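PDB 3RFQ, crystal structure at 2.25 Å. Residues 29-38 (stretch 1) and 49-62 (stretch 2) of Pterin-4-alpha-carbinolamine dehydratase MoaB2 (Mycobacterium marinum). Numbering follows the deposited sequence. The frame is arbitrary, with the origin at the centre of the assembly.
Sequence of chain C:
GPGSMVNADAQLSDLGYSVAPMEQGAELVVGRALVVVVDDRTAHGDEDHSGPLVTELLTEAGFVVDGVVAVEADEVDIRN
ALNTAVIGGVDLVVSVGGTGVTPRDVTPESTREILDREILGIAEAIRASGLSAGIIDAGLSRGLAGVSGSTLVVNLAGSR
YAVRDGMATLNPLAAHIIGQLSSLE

Stretch 1 (29-38) VVGRALVVVV
Stretch 2 (49-62) HSGPLVTELLTEAG

Stretch 1 runs as an extended strand to Val 38, after Val 30 breaks the line at phi/psi -79/-41. Stretch 2 forms a helix that ends at Glu 60. The two axes run nearly antiparallel, at 156°, and approach to 8.8 Å. The register pairs Val 29 with Gly 62 (CA to CA 4.9 Å), Ala 33 with Leu 58 (CA to CA 7.3 Å) and Val 35 with Gly 51 (CA to CA 6.5 Å).

Gly 62 leaves the helix at phi/psi 94/14 in a Schellman motif. A side chain at these angles would jam against the preceding carbonyl and crowd Val 30 CG2. Its own carbonyl accepts the one hydrogen bond between the stretches, from Val 30 N to Gly 62 O at 2.8 Å and 159°.

Beyond this bond the contact is mostly apolar. Alternation along the strand points Ala 33, Val 35 and Val 37 toward the helix; Arg 32 and Leu 34 point away. Leu 58 (m, chi2 t) brings CD1 to 3.6 Å from Ala 33 CB and 3.7 Å from Val 35 CG2. Val 35 CG2 also lies 3.7 Å from Val 54 CG1; both valines are t. Val 37 (t) places CG2 3.7 Å from Gly 51 N. Thr 55 (m) bonds back within the helix, OG1 to Gly 51 O at 2.8 Å.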

# COMPACT_ATOMS: atom_id res chain seq x y z
N VAL C 29 10.61 -28.84 -6.44
CA VAL C 29 11.35 -27.85 -7.21
C VAL C 29 10.40 -27.11 -8.17
O VAL C 29 9.61 -27.73 -8.88
CB VAL C 29 12.54 -28.49 -7.95
CG1 VAL C 29 13.09 -27.56 -9.03
CG2 VAL C 29 13.61 -28.86 -6.93
N VAL C 30 10.50 -25.79 -8.17
CA VAL C 30 9.64 -24.94 -8.98
C VAL C 30 10.09 -24.92 -10.42
O VAL C 30 9.26 -24.96 -11.32
CB VAL C 30 9.61 -23.49 -8.47
CG1 VAL C 30 8.81 -22.63 -9.43
CG2 VAL C 30 9.03 -23.42 -7.04
N GLY C 31 11.41 -24.84 -10.64
CA GLY C 31 11.97 -24.94 -12.01
C GLY C 31 13.44 -24.55 -12.05
O GLY C 31 14.10 -24.52 -11.02
N ARG C 32 13.95 -24.30 -13.25
CA ARG C 32 15.34 -23.90 -13.45
C ARG C 32 15.43 -22.37 -13.50
O ARG C 32 14.59 -21.71 -14.13
CB ARG C 32 15.87 -24.45 -14.78
CG ARG C 32 16.22 -25.94 -14.84
CD ARG C 32 16.51 -26.36 -16.32
NE ARG C 32 17.60 -25.58 -16.93
CZ ARG C 32 17.80 -25.44 -18.24
NH1 ARG C 32 18.81 -24.70 -18.69
NH2 ARG C 32 16.99 -26.01 -19.12
N ALA C 33 16.46 -21.80 -12.87
CA ALA C 33 16.72 -20.37 -13.03
C ALA C 33 18.13 -20.02 -13.51
O ALA C 33 19.08 -20.82 -13.37
CB ALA C 33 16.38 -19.60 -11.74
N LEU C 34 18.26 -18.82 -14.06
CA LEU C 34 19.56 -18.24 -14.41
C LEU C 34 19.61 -16.82 -13.88
O LEU C 34 18.61 -16.10 -13.94
CB LEU C 34 19.74 -18.21 -15.94
CG LEU C 34 21.08 -17.65 -16.45
CD1 LEU C 34 22.17 -18.72 -16.35
CD2 LEU C 34 20.99 -17.14 -17.90
N VAL C 35 20.77 -16.43 -13.37
CA VAL C 35 21.01 -15.05 -12.93
C VAL C 35 21.88 -14.34 -13.97
O VAL C 35 22.87 -14.88 -14.43
CB VAL C 35 21.79 -15.02 -11.60
CG1 VAL C 35 21.96 -13.58 -11.11
CG2 VAL C 35 21.08 -15.92 -10.53
N VAL C 36 21.47 -13.14 -14.37
CA VAL C 36 22.26 -12.31 -15.28
C VAL C 36 22.67 -11.05 -14.53
O VAL C 36 21.81 -10.24 -14.19
CB VAL C 36 21.46 -11.93 -16.55
CG1 VAL C 36 22.29 -10.98 -17.46
CG2 VAL C 36 21.07 -13.17 -17.30
N VAL C 37 23.96 -10.90 -14.25
CA VAL C 37 24.49 -9.71 -13.62
C VAL C 37 24.95 -8.69 -14.67
O VAL C 37 25.89 -8.95 -15.42
CB VAL C 37 25.63 -10.03 -12.61
CG1 VAL C 37 26.27 -8.75 -12.05
CG2 VAL C 37 25.09 -10.93 -11.49
N VAL C 38 24.26 -7.56 -14.72
CA VAL C 38 24.59 -6.48 -15.63
C VAL C 38 25.43 -5.51 -14.87
O VAL C 38 24.92 -4.72 -14.07
CB VAL C 38 23.35 -5.75 -16.14
CG1 VAL C 38 23.75 -4.71 -17.21
CG2 VAL C 38 22.34 -6.72 -16.69
N HIS C 49 29.28 -9.43 -6.51
CA HIS C 49 28.59 -9.37 -5.23
C HIS C 49 27.13 -9.81 -5.34
O HIS C 49 26.55 -10.28 -4.34
CB HIS C 49 28.70 -7.97 -4.63
CG HIS C 49 30.09 -7.60 -4.19
ND1 HIS C 49 30.80 -6.55 -4.75
CD2 HIS C 49 30.90 -8.14 -3.25
CE1 HIS C 49 31.98 -6.46 -4.17
NE2 HIS C 49 32.07 -7.42 -3.25
N SER C 50 26.56 -9.73 -6.54
CA SER C 50 25.13 -10.05 -6.73
C SER C 50 24.80 -11.50 -7.06
O SER C 50 23.84 -12.05 -6.53
CB SER C 50 24.51 -9.13 -7.79
OG SER C 50 24.56 -7.78 -7.34
N GLY C 51 25.57 -12.11 -7.97
CA GLY C 51 25.36 -13.48 -8.39
C GLY C 51 25.11 -14.45 -7.23
O GLY C 51 24.05 -15.10 -7.19
N PRO C 52 26.07 -14.54 -6.27
CA PRO C 52 25.86 -15.52 -5.18
C PRO C 52 24.60 -15.27 -4.35
O PRO C 52 23.96 -16.25 -3.88
CB PRO C 52 27.13 -15.39 -4.30
CG PRO C 52 28.21 -14.83 -5.24
CD PRO C 52 27.42 -13.94 -6.25
N LEU C 53 24.26 -14.00 -4.17
CA LEU C 53 23.09 -13.67 -3.35
C LEU C 53 21.80 -14.08 -4.07
O LEU C 53 20.93 -14.77 -3.48
CB LEU C 53 23.08 -12.19 -2.94
CG LEU C 53 21.82 -11.73 -2.19
CD1 LEU C 53 21.56 -12.56 -0.90
CD2 LEU C 53 21.86 -10.23 -1.88
N VAL C 54 21.66 -13.68 -5.33
CA VAL C 54 20.48 -14.07 -6.12
C VAL C 54 20.40 -15.61 -6.19
O VAL C 54 19.32 -16.17 -6.12
CB VAL C 54 20.42 -13.40 -7.55
CG1 VAL C 54 19.10 -13.75 -8.27
CG2 VAL C 54 20.52 -11.87 -7.42
N THR C 55 21.55 -16.27 -6.28
CA THR C 55 21.59 -17.71 -6.35
C THR C 55 21.03 -18.33 -5.07
O THR C 55 20.19 -19.24 -5.14
CB THR C 55 23.01 -18.21 -6.60
OG1 THR C 55 23.45 -17.71 -7.87
CG2 THR C 55 23.10 -19.75 -6.57
N GLU C 56 21.50 -17.83 -3.92
CA GLU C 56 21.01 -18.23 -2.61
C GLU C 56 19.49 -18.06 -2.48
O GLU C 56 18.81 -18.97 -2.01
CB GLU C 56 21.72 -17.45 -1.50
CG GLU C 56 21.24 -17.80 -0.09
CD GLU C 56 21.54 -16.70 0.96
OE1 GLU C 56 22.29 -15.74 0.69
OE2 GLU C 56 21.03 -16.81 2.09
N LEU C 57 18.99 -16.90 -2.89
CA LEU C 57 17.56 -16.57 -2.80
C LEU C 57 16.70 -17.38 -3.78
O LEU C 57 15.62 -17.84 -3.41
CB LEU C 57 17.34 -15.05 -3.00
CG LEU C 57 18.09 -14.17 -1.97
CD1 LEU C 57 17.99 -12.67 -2.31
CD2 LEU C 57 17.59 -14.39 -0.55
N LEU C 58 17.18 -17.57 -5.00
CA LEU C 58 16.50 -18.44 -5.95
C LEU C 58 16.41 -19.89 -5.41
O LEU C 58 15.35 -20.50 -5.44
CB LEU C 58 17.22 -18.41 -7.30
CG LEU C 58 16.96 -17.18 -8.19
CD1 LEU C 58 17.86 -17.24 -9.39
CD2 LEU C 58 15.51 -17.13 -8.63
N THR C 59 17.52 -20.41 -4.88
CA THR C 59 17.57 -21.77 -4.39
C THR C 59 16.62 -21.97 -3.21
O THR C 59 15.99 -23.02 -3.06
CB THR C 59 18.98 -22.10 -3.99
OG1 THR C 59 19.84 -21.96 -5.14
CG2 THR C 59 19.09 -23.55 -3.40
N GLU C 60 16.51 -20.95 -2.36
CA GLU C 60 15.66 -21.01 -1.17
C GLU C 60 14.17 -21.00 -1.55
O GLU C 60 13.35 -21.62 -0.89
CB GLU C 60 16.03 -19.84 -0.25
CG GLU C 60 15.22 -19.71 1.02
CD GLU C 60 15.63 -18.45 1.81
OE1 GLU C 60 16.67 -18.52 2.50
OE2 GLU C 60 14.92 -17.41 1.74
N ALA C 61 13.85 -20.31 -2.64
CA ALA C 61 12.51 -20.32 -3.22
C ALA C 61 12.18 -21.59 -4.05
O ALA C 61 11.11 -21.69 -4.62
CB ALA C 61 12.34 -19.08 -4.08
N GLY C 62 13.10 -22.56 -4.13
CA GLY C 62 12.83 -23.83 -4.84
C GLY C 62 13.27 -23.85 -6.29
O GLY C 62 12.88 -24.75 -7.04